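Rho GTPase-activating protein 15 (Homo sapiens, PDB 3BYI) stimulates GTP hydrolysis by Rho-type GTPases, Rac1 among them, through its RhoGAP domain, the part described here, returning them to the inactive GDP-bound state. Local coordinates at residues A[33-36]-A[37-41]; A[67-70]-A[71-75]; A[87-90]-A[91-94]; A[134-137]-A[138-141]. All coordinates share one frame; numbering follows the deposited sequence.

Contact 1: residues A[33-36]-A[37-41]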
loop_
_atom_site.group_PDB
_atom_site.type_symbol
_atom_site.label_atom_id
_atom_site.label_comp_id
_atom_site.label_asym_id
_atom_site.label_seq_id
_atom_site.Cartn_x
_atom_site.Cartn_y
_atom_site.Cartn_z
ATOM N N SER A 33 6.549 -15.394 -3.934
ATOM C CA SER A 33 7.107 -14.029 -4.002
ATOM C C SER A 33 7.221 -13.452 -2.584
ATOM O O SER A 33 6.777 -14.065 -1.623
ATOM C CB SER A 33 6.211 -13.122 -4.859
ATOM O OG SER A 33 4.949 -12.872 -4.257
ATOM N N THR A 34 7.864 -12.301 -2.463
ATOM C CA THR A 34 7.781 -11.480 -1.257
ATOM C C THR A 34 7.137 -10.143 -1.568
ATOM O O THR A 34 6.924 -9.319 -0.676
ATOM C CB THR A 34 9.165 -11.348 -0.599
ATOM O OG1 THR A 34 10.101 -10.840 -1.547
ATOM C CG2 THR A 34 9.683 -12.769 -0.119
ATOM N N VAL A 35 6.826 -9.915 -2.847
ATOM C CA VAL A 35 6.025 -8.777 -3.249
ATOM C C VAL A 35 4.927 -9.223 -4.205
ATOM O O VAL A 35 5.215 -9.837 -5.213
ATOM C CB VAL A 35 6.873 -7.693 -3.959
ATOM C CG1 VAL A 35 6.031 -6.459 -4.163
ATOM C CG2 VAL A 35 8.126 -7.373 -3.158
ATOM N N PRO A 36 3.661 -8.924 -3.889
ATOM C CA PRO A 36 2.614 -9.328 -4.813
ATOM C C PRO A 36 2.748 -8.738 -6.214
ATOM O O PRO A 36 3.001 -7.552 -6.390
ATOM C CB PRO A 36 1.331 -8.809 -4.153
ATOM C CG PRO A 36 1.672 -8.649 -2.725
ATOM C CD PRO A 36 3.113 -8.262 -2.693
ATOM N N TRP A 37 2.558 -9.583 -7.205
ATOM C CA TRP A 37 2.530 -9.158 -8.605
ATOM C C TRP A 37 1.618 -7.959 -8.849
ATOM O O TRP A 37 1.963 -7.099 -9.637
ATOM C CB TRP A 37 2.095 -10.302 -9.529
ATOM C CG TRP A 37 3.209 -11.190 -9.775
ATOM C CD1 TRP A 37 3.390 -12.443 -9.280
ATOM C CD2 TRP A 37 4.369 -10.876 -10.520
ATOM N NE1 TRP A 37 4.593 -12.933 -9.684
ATOM C CE2 TRP A 37 5.215 -11.995 -10.460
ATOM C CE3 TRP A 37 4.774 -9.753 -11.246
ATOM C CZ2 TRP A 37 6.438 -12.044 -11.134
ATOM C CZ3 TRP A 37 5.984 -9.780 -11.885
ATOM C CH2 TRP A 37 6.814 -10.920 -11.827
ATOM N N PHE A 38 0.447 -7.925 -8.210
ATOM C CA PHE A 38 -0.497 -6.839 -8.466
ATOM C C PHE A 38 0.076 -5.489 -8.013
ATOM O O PHE A 38 -0.142 -4.476 -8.656
ATOM C CB PHE A 38 -1.846 -7.069 -7.793
ATOM C CG PHE A 38 -2.839 -5.931 -8.031
ATOM C CD1 PHE A 38 -3.341 -5.682 -9.300
ATOM C CD2 PHE A 38 -3.269 -5.123 -6.987
ATOM C CE1 PHE A 38 -4.299 -4.668 -9.508
ATOM C CE2 PHE A 38 -4.168 -4.119 -7.206
ATOM C CZ PHE A 38 -4.696 -3.899 -8.462
ATOM N N VAL A 39 0.808 -5.509 -6.893
ATOM C CA VAL A 39 1.474 -4.337 -6.390
ATOM C C VAL A 39 2.551 -3.839 -7.393
ATOM O O VAL A 39 2.686 -2.649 -7.650
ATOM C CB VAL A 39 2.093 -4.593 -4.978
ATOM C CG1 VAL A 39 3.027 -3.410 -4.538
ATOM C CG2 VAL A 39 0.982 -4.863 -3.933
ATOM N N LYS A 40 3.319 -4.762 -7.954
ATOM C CA LYS A 40 4.346 -4.381 -8.896
ATOM C C LYS A 40 3.741 -3.907 -10.230
ATOM O O LYS A 40 4.271 -3.001 -10.877
ATOM C CB LYS A 40 5.346 -5.504 -9.065
ATOM C CG LYS A 40 6.138 -5.810 -7.797
ATOM C CD LYS A 40 7.283 -6.848 -8.042
ATOM C CE LYS A 40 6.793 -8.222 -8.349
ATOM N NZ LYS A 40 7.921 -9.233 -8.422
ATOM N N GLN A 41 2.634 -4.511 -10.650
ATOM C CA GLN A 41 1.933 -4.053 -11.849
ATOM C C GLN A 41 1.422 -2.623 -11.729
ATOM O O GLN A 41 1.466 -1.865 -12.694
ATOM C CB GLN A 41 0.704 -4.886 -12.120
ATOM C CG GLN A 41 0.917 -5.954 -13.067
ATOM C CD GLN A 41 -0.375 -6.471 -13.609
ATOM O OE1 GLN A 41 -1.135 -7.116 -12.894
ATOM N NE2 GLN A 41 -0.633 -6.196 -14.899
HETATM O O HOH W 1 5.927 -10.990 -7.371
#

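Contact 2: residues A[67-70]-A[71-75]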
loop_
_atom_site.group_PDB
_atom_site.type_symbol
_atom_site.label_atom_id
_atom_site.label_comp_id
_atom_site.label_asym_id
_atom_site.label_seq_id
_atom_site.Cartn_x
_atom_site.Cartn_y
_atom_site.Cartn_z
ATOM N N GLN A 67 -13.596 -1.237 -8.744
ATOM C CA GLN A 67 -14.251 -2.462 -8.315
ATOM C C GLN A 67 -14.180 -3.535 -9.412
ATOM O O GLN A 67 -13.995 -4.726 -9.122
ATOM C CB GLN A 67 -15.695 -2.175 -7.868
ATOM C CG GLN A 67 -15.794 -1.397 -6.527
ATOM C CD GLN A 67 -15.438 -2.239 -5.264
ATOM O OE1 GLN A 67 -14.775 -3.248 -5.369
ATOM N NE2 GLN A 67 -15.891 -1.812 -4.092
ATOM N N LYS A 68 -14.296 -3.125 -10.678
ATOM C CA LYS A 68 -14.120 -4.067 -11.803
ATOM C C LYS A 68 -12.683 -4.525 -11.958
ATOM O O LYS A 68 -12.431 -5.658 -12.360
ATOM C CB LYS A 68 -14.468 -3.434 -13.146
ATOM C CG LYS A 68 -15.894 -3.087 -13.355
ATOM C CD LYS A 68 -16.088 -2.334 -14.641
ATOM C CE LYS A 68 -17.566 -2.220 -14.975
ATOM N NZ LYS A 68 -17.758 -1.192 -16.031
ATOM N N LEU A 69 -11.741 -3.617 -11.706
ATOM C CA LEU A 69 -10.309 -3.962 -11.700
ATOM C C LEU A 69 -10.038 -5.041 -10.642
ATOM O O LEU A 69 -9.421 -6.077 -10.923
ATOM C CB LEU A 69 -9.449 -2.728 -11.395
ATOM C CG LEU A 69 -8.012 -2.694 -11.956
ATOM C CD1 LEU A 69 -7.245 -1.404 -11.511
ATOM C CD2 LEU A 69 -7.206 -3.933 -11.645
ATOM N N ARG A 70 -10.506 -4.788 -9.429
ATOM C CA ARG A 70 -10.418 -5.751 -8.317
ATOM C C ARG A 70 -11.021 -7.106 -8.677
ATOM O O ARG A 70 -10.446 -8.157 -8.384
ATOM C CB ARG A 70 -11.147 -5.187 -7.118
ATOM C CG ARG A 70 -11.308 -6.114 -5.948
ATOM C CD ARG A 70 -12.037 -5.374 -4.897
ATOM N NE ARG A 70 -12.275 -6.136 -3.704
ATOM C CZ ARG A 70 -13.202 -7.087 -3.604
ATOM N NH1 ARG A 70 -13.969 -7.387 -4.629
ATOM N NH2 ARG A 70 -13.373 -7.732 -2.466
ATOM N N PHE A 71 -12.175 -7.077 -9.330
ATOM C CA PHE A 71 -12.855 -8.316 -9.689
ATOM C C PHE A 71 -12.038 -9.156 -10.666
ATOM O O PHE A 71 -11.875 -10.369 -10.510
ATOM C CB PHE A 71 -14.195 -8.035 -10.351
ATOM C CG PHE A 71 -14.956 -9.286 -10.698
ATOM C CD1 PHE A 71 -15.805 -9.875 -9.759
ATOM C CD2 PHE A 71 -14.796 -9.902 -11.935
ATOM C CE1 PHE A 71 -16.502 -11.037 -10.046
ATOM C CE2 PHE A 71 -15.513 -11.073 -12.250
ATOM C CZ PHE A 71 -16.361 -11.639 -11.296
ATOM N N ILE A 72 -11.571 -8.498 -11.723
ATOM C CA ILE A 72 -10.720 -9.147 -12.721
ATOM C C ILE A 72 -9.492 -9.781 -12.042
ATOM O O ILE A 72 -9.106 -10.910 -12.329
ATOM C CB ILE A 72 -10.285 -8.151 -13.839
ATOM C CG1 ILE A 72 -11.452 -7.902 -14.820
ATOM C CG2 ILE A 72 -9.064 -8.649 -14.546
ATOM C CD1 ILE A 72 -11.200 -6.706 -15.807
ATOM N N VAL A 73 -8.885 -9.056 -11.115
ATOM C CA VAL A 73 -7.707 -9.565 -10.405
ATOM C C VAL A 73 -8.065 -10.766 -9.501
ATOM O O VAL A 73 -7.317 -11.763 -9.426
ATOM C CB VAL A 73 -7.034 -8.453 -9.546
ATOM C CG1 VAL A 73 -5.944 -9.026 -8.607
ATOM C CG2 VAL A 73 -6.442 -7.356 -10.438
ATOM N N ASN A 74 -9.198 -10.661 -8.810
ATOM C CA ASN A 74 -9.693 -11.749 -7.987
ATOM C C ASN A 74 -10.046 -13.007 -8.802
ATOM O O ASN A 74 -9.835 -14.137 -8.331
ATOM C CB ASN A 74 -10.913 -11.302 -7.135
ATOM C CG ASN A 74 -10.527 -10.768 -5.756
ATOM O OD1 ASN A 74 -9.430 -10.994 -5.279
ATOM N ND2 ASN A 74 -11.450 -10.080 -5.108
ATOM N N GLN A 75 -10.580 -12.799 -10.012
ATOM C CA GLN A 75 -10.852 -13.888 -10.951
ATOM C C GLN A 75 -9.574 -14.509 -11.505
ATOM O O GLN A 75 -9.638 -15.447 -12.289
ATOM C CB GLN A 75 -11.739 -13.401 -12.122
ATOM C CG GLN A 75 -13.228 -13.178 -11.784
ATOM C CD GLN A 75 -13.920 -14.429 -11.253
ATOM O OE1 GLN A 75 -13.702 -14.826 -10.095
ATOM N NE2 GLN A 75 -14.773 -15.051 -12.091
#

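Contact 3: residues A[87-90]-A[91-94]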
loop_
_atom_site.group_PDB
_atom_site.type_symbol
_atom_site.label_atom_id
_atom_site.label_comp_id
_atom_site.label_asym_id
_atom_site.label_seq_id
_atom_site.Cartn_x
_atom_site.Cartn_y
_atom_site.Cartn_z
ATOM N N GLU A 87 -7.317 3.553 -18.455
ATOM C CA GLU A 87 -6.617 4.754 -18.912
ATOM C C GLU A 87 -6.507 5.870 -17.876
ATOM O O GLU A 87 -5.576 6.646 -17.904
ATOM C CB GLU A 87 -7.259 5.313 -20.188
ATOM C CG GLU A 87 -8.683 5.851 -20.006
ATOM N N ASP A 88 -7.445 5.924 -16.948
ATOM C CA ASP A 88 -7.364 6.869 -15.828
ATOM C C ASP A 88 -6.450 6.246 -14.765
ATOM O O ASP A 88 -6.805 5.259 -14.148
ATOM C CB ASP A 88 -8.798 7.155 -15.317
ATOM C CG ASP A 88 -8.840 8.077 -14.112
ATOM O OD1 ASP A 88 -7.809 8.629 -13.727
ATOM O OD2 ASP A 88 -9.926 8.220 -13.535
ATOM N N ILE A 89 -5.236 6.788 -14.622
ATOM C CA ILE A 89 -4.242 6.241 -13.675
ATOM C C ILE A 89 -4.712 6.330 -12.221
ATOM O O ILE A 89 -4.138 5.683 -11.339
ATOM C CB ILE A 89 -2.859 6.918 -13.824
ATOM C CG1 ILE A 89 -1.776 6.115 -13.104
ATOM C CG2 ILE A 89 -2.909 8.409 -13.370
ATOM C CD1 ILE A 89 -1.535 4.731 -13.643
ATOM N N HIS A 90 -5.730 7.138 -11.954
ATOM C CA HIS A 90 -6.286 7.205 -10.610
ATOM C C HIS A 90 -7.102 5.948 -10.224
ATOM O O HIS A 90 -7.275 5.659 -9.048
ATOM C CB HIS A 90 -7.140 8.452 -10.453
ATOM C CG HIS A 90 -6.400 9.727 -10.676
ATOM N ND1 HIS A 90 -5.283 10.067 -9.945
ATOM C CD2 HIS A 90 -6.617 10.749 -11.543
ATOM C CE1 HIS A 90 -4.855 11.260 -10.338
ATOM N NE2 HIS A 90 -5.645 11.691 -11.307
ATOM N N VAL A 91 -7.621 5.226 -11.213
ATOM C CA VAL A 91 -8.212 3.901 -10.981
ATOM C C VAL A 91 -7.131 2.900 -10.495
ATOM O O VAL A 91 -7.385 2.059 -9.625
ATOM C CB VAL A 91 -8.968 3.349 -12.260
ATOM C CG1 VAL A 91 -9.334 1.851 -12.104
ATOM C CG2 VAL A 91 -10.199 4.178 -12.572
ATOM N N VAL A 92 -5.917 3.031 -11.034
ATOM C CA VAL A 92 -4.776 2.161 -10.673
ATOM C C VAL A 92 -4.308 2.480 -9.264
ATOM O O VAL A 92 -4.136 1.572 -8.427
ATOM C CB VAL A 92 -3.631 2.276 -11.713
ATOM C CG1 VAL A 92 -2.368 1.539 -11.272
ATOM C CG2 VAL A 92 -4.127 1.784 -13.072
ATOM N N THR A 93 -4.106 3.767 -8.978
ATOM C CA THR A 93 -3.699 4.152 -7.640
ATOM C C THR A 93 -4.754 3.749 -6.626
ATOM O O THR A 93 -4.411 3.273 -5.572
ATOM C CB THR A 93 -3.475 5.649 -7.482
ATOM O OG1 THR A 93 -4.702 6.308 -7.769
ATOM C CG2 THR A 93 -2.313 6.167 -8.377
ATOM N N GLY A 94 -6.035 3.967 -6.954
ATOM C CA GLY A 94 -7.140 3.573 -6.086
ATOM C C GLY A 94 -7.209 2.083 -5.807
ATOM O O GLY A 94 -7.481 1.671 -4.699
HETATM O O HOH W 2 -4.635 8.996 -7.694
#

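Contact 4: residues A[134-137]-A[138-141]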
loop_
_atom_site.group_PDB
_atom_site.type_symbol
_atom_site.label_atom_id
_atom_site.label_comp_id
_atom_site.label_asym_id
_atom_site.label_seq_id
_atom_site.Cartn_x
_atom_site.Cartn_y
_atom_site.Cartn_z
ATOM N N SER A 134 16.153 -1.060 12.061
ATOM C CA SER A 134 16.216 -2.270 12.892
ATOM C C SER A 134 14.905 -3.023 12.806
ATOM O O SER A 134 14.889 -4.247 12.609
ATOM C CB SER A 134 16.426 -1.915 14.360
ATOM O OG SER A 134 17.650 -1.248 14.552
ATOM N N LEU A 135 13.800 -2.286 12.977
ATOM C CA LEU A 135 12.489 -2.914 12.984
ATOM C C LEU A 135 12.120 -3.502 11.633
ATOM O O LEU A 135 11.532 -4.557 11.584
ATOM C CB LEU A 135 11.414 -1.936 13.449
ATOM C CG LEU A 135 11.226 -1.851 14.946
ATOM C CD1 LEU A 135 10.358 -0.668 15.259
ATOM C CD2 LEU A 135 10.628 -3.172 15.474
ATOM N N VAL A 136 12.438 -2.808 10.545
ATOM C CA VAL A 136 12.164 -3.322 9.196
ATOM C C VAL A 136 12.885 -4.661 8.987
ATOM O O VAL A 136 12.328 -5.583 8.370
ATOM C CB VAL A 136 12.553 -2.295 8.084
ATOM C CG1 VAL A 136 12.597 -2.963 6.663
ATOM C CG2 VAL A 136 11.592 -1.120 8.121
ATOM N N GLN A 137 14.113 -4.762 9.512
ATOM C CA GLN A 137 14.889 -6.017 9.475
ATOM C C GLN A 137 14.255 -7.143 10.301
ATOM O O GLN A 137 14.570 -8.304 10.093
ATOM C CB GLN A 137 16.354 -5.771 9.902
ATOM C CG GLN A 137 17.196 -5.050 8.811
ATOM C CD GLN A 137 18.485 -4.363 9.325
ATOM O OE1 GLN A 137 18.690 -4.181 10.535
ATOM N NE2 GLN A 137 19.348 -3.953 8.383
ATOM N N LYS A 138 13.375 -6.818 11.241
ATOM C CA LYS A 138 12.675 -7.867 11.974
ATOM C C LYS A 138 11.380 -8.327 11.288
ATOM O O LYS A 138 10.807 -9.314 11.686
ATOM C CB LYS A 138 12.403 -7.459 13.424
ATOM C CG LYS A 138 13.662 -7.183 14.257
ATOM C CD LYS A 138 13.307 -6.573 15.633
ATOM C CE LYS A 138 14.544 -6.075 16.391
ATOM N NZ LYS A 138 15.061 -4.748 15.874
ATOM N N LEU A 139 10.927 -7.627 10.257
ATOM C CA LEU A 139 9.647 -7.978 9.623
ATOM C C LEU A 139 9.675 -9.280 8.815
ATOM O O LEU A 139 10.735 -9.728 8.372
ATOM C CB LEU A 139 9.195 -6.872 8.703
ATOM C CG LEU A 139 8.712 -5.571 9.305
ATOM C CD1 LEU A 139 8.825 -4.501 8.230
ATOM C CD2 LEU A 139 7.282 -5.707 9.842
ATOM N N PRO A 140 8.500 -9.885 8.593
ATOM C CA PRO A 140 8.486 -11.022 7.697
ATOM C C PRO A 140 8.854 -10.523 6.290
ATOM O O PRO A 140 8.463 -9.418 5.896
ATOM C CB PRO A 140 7.034 -11.503 7.759
ATOM C CG PRO A 140 6.445 -10.851 8.939
ATOM C CD PRO A 140 7.149 -9.567 9.081
ATOM N N PRO A 141 9.638 -11.299 5.548
ATOM C CA PRO A 141 10.123 -10.742 4.271
ATOM C C PRO A 141 9.051 -10.146 3.328
ATOM O O PRO A 141 9.336 -9.178 2.639
ATOM C CB PRO A 141 10.839 -11.933 3.612
ATOM C CG PRO A 141 11.180 -12.848 4.758
ATOM C CD PRO A 141 10.133 -12.662 5.797
#

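Contact 1: residues A[33-36]-A[37-41]
Lys40 folds back from the first turn of helix 37-49 onto the loop residue Val35, and the contact divides into a polar bridge and an apolar strip. In the polar part, the backbone N of Lys40 donates to Pro36 O at 3.2 Å, the i to i+4 bond accepted by the N-cap residue, Pro36. The ammonium group reaches the loop through water 1, which accepts from Lys40 NZ at 2.9 Å and donates to Val35 O. That water and NZ both sit over one face of the Trp37 indole, displaced toward its rim. The apolar part begins with the lysine's own methylenes: Lys40 CG meets Val35 CG1 at 3.7 Å, and a bend at chi3 (-68°) turns the rest of the chain back toward the Val35 carbonyl. Val39 CG2 packs along the Pro36 ring, 4.0 Å from Pro36 CB, and both residues pack on Phe99 of helix 89-102. At the start of the helix, Glu31 accepts from Trp37 N. A leucine in place of Lys40 would probably leave water 1 without its ammonium partner and Val35 O without this link to the helix. The chemistry thus divides the work of one lysine, whose methylenes pack on Val35 CG1 while its charged end reaches Val35 O through water 1.

Contact 2: residues A[67-70]-A[71-75]
Leu69 and Val73 meet one turn apart on helix 63-74 of the RhoGAP domain, an all-helical fold, and mark the tightly packed side of this i to i+4 contact. Their side chains run alongside each other and point the same way, with Leu69 CD2 3.7 Å from Val73 CG2; both also pack on Phe38 of helix 37-49. Leu69 has its CG anti to the backbone N (chi1 -152°), which brings a methyl back toward the next turn although the side chain starts out away from it. Regular backbone bonds join the turns, among them Val73 N to Leu69 O at 3.0 Å and Asn74 N to Arg70 O at 2.8 Å. The looser side is that of the exposed residues Gln67, Lys68 and Phe71. Arg70 and Asn74 form a polar edge held by partners beyond the helix: Arg70 extends straight from CG to NE to reach Glu102 in a salt bridge, while Asn74 OD1 accepts from the backbone N atoms of Ile19 and Phe20. With an alanine at Arg70, Glu102 would probably lose this salt-bridge partner and the Asn74 amide its guanidinium neighbour. Between those two groups the planes stand 77° apart, and Asn74 ND2 lies over one guanidinium face, 3.7 Å from Arg70 NH1.

Contact 3: residues A[87-90]-A[91-94]
His90 O is gripped twice by the next turn of helix 89-102: Thr93 OG1 donates to it at 2.9 Å and Gly94 N at 3.0 Å, both from the same face of the carbonyl plane. The hydroxyl can bend back in this way because Thr93 OG1 stands between its own backbone N and carbonyl carbon (chi1 61°). Water 2 gives Thr93 OG1 a second partner, donating to it at 2.7 Å, and also lies 2.6 Å from His90 ND1, at the edge of the imidazole and in its plane. Beside this polar cluster, Thr93 N donates almost straight to Ile89 O (167°), while Ile89 CD1 packs against Val92 CB at 3.8 Å, the two side chains crossing at a slant.

The next layer out is the start of the helix. Asp88 is its N-cap: OD1 accepts from His90 N at 3.1 Å, met from above the carboxylate plane, and Asp88 O accepts from Val91 N. Asp88 therefore holds the first turn from which the His90 ring projects. Beyond it, Ile89 and Thr93 rest on Val46 of helix 37-49 and on Ile56, whereas Val91 faces Thr65, Ile66 and Leu69 of helix 63-74. His90 leans on Val53 and Val59.

A carboxylate at a helix N-terminus would be expected to be stabilised by the helix dipole. This cap and the water shared by imidazole and hydroxyl probably fix the first turn and the His90 ring, whose side chain lies about 7 Å from that of Arg58, the predicted arginine finger.

Contact 4: residues A[134-137]-A[138-141]
Ser134 and Lys138 face each other across the last turn of helix 125-138. Ser134 O is approached twice by the same lysine, from Lys138 N and from Lys138 NZ, each at 3.3 Å and each a weak hydrogen bond. A bend at chi4 (77°) brings NZ back over the turn, 3.5 Å from Ser134 CB. The serine hydroxyl turns to the preceding turn instead, where it bonds to Glu130 O.

At Leu135 the carbonyl takes an i to i+3 partner: Leu135 O accepts from Lys138 N at 2.9 Å, the donor standing well above the carbonyl plane. The leucine side chain packs on Phe112 and Gln115 of helix 110-120, and Lys138 joins it on Phe112.

Val136 repeats the pattern one residue on: its carbonyl O accepts from Leu139 N at 3.1 Å, again from above the plane, while Arg144 NH1 supplies a second donor from helix 141-159. Leu139 CD1 closes against Val136 CA at 3.7 Å, and that leucine reaches Phe112 as well. Gln137 follows, exposed and with an extended side chain.

The i to i+3 bonds from Lys138 N and Leu139 N, with a weak i to i+4 bond to Ser134 O beside the first, characterise a helix C-terminal turn, here handing over through Leu139 and Pro140, the N-cap of helix 141-159, to the next helix of the RhoGAP domain.

In the fold
Contacts 1, 2 and 3 belong to three helices that pack together, whereas contact 4 lies on the opposite side of the chain's centre from contacts 2 and 3, its centre about 31 Å from that of contact 2 and about 30 Å from that of contact 3. Phe38 CE1 ties contact 1 to contact 2, lying 3.6 Å from Val73 CG2. Leu69 CD1 then meets Val91 CG1 at 3.9 Å, passing the packing on to contact 3. Contact 1 also touches contact 4, through Thr34 CB and Pro141 O at 3.9 Å. Of the four, contact 3 lies nearest the predicted arginine finger, the His90 side chain being about 7 Å from that of Arg58; the others lie away from it.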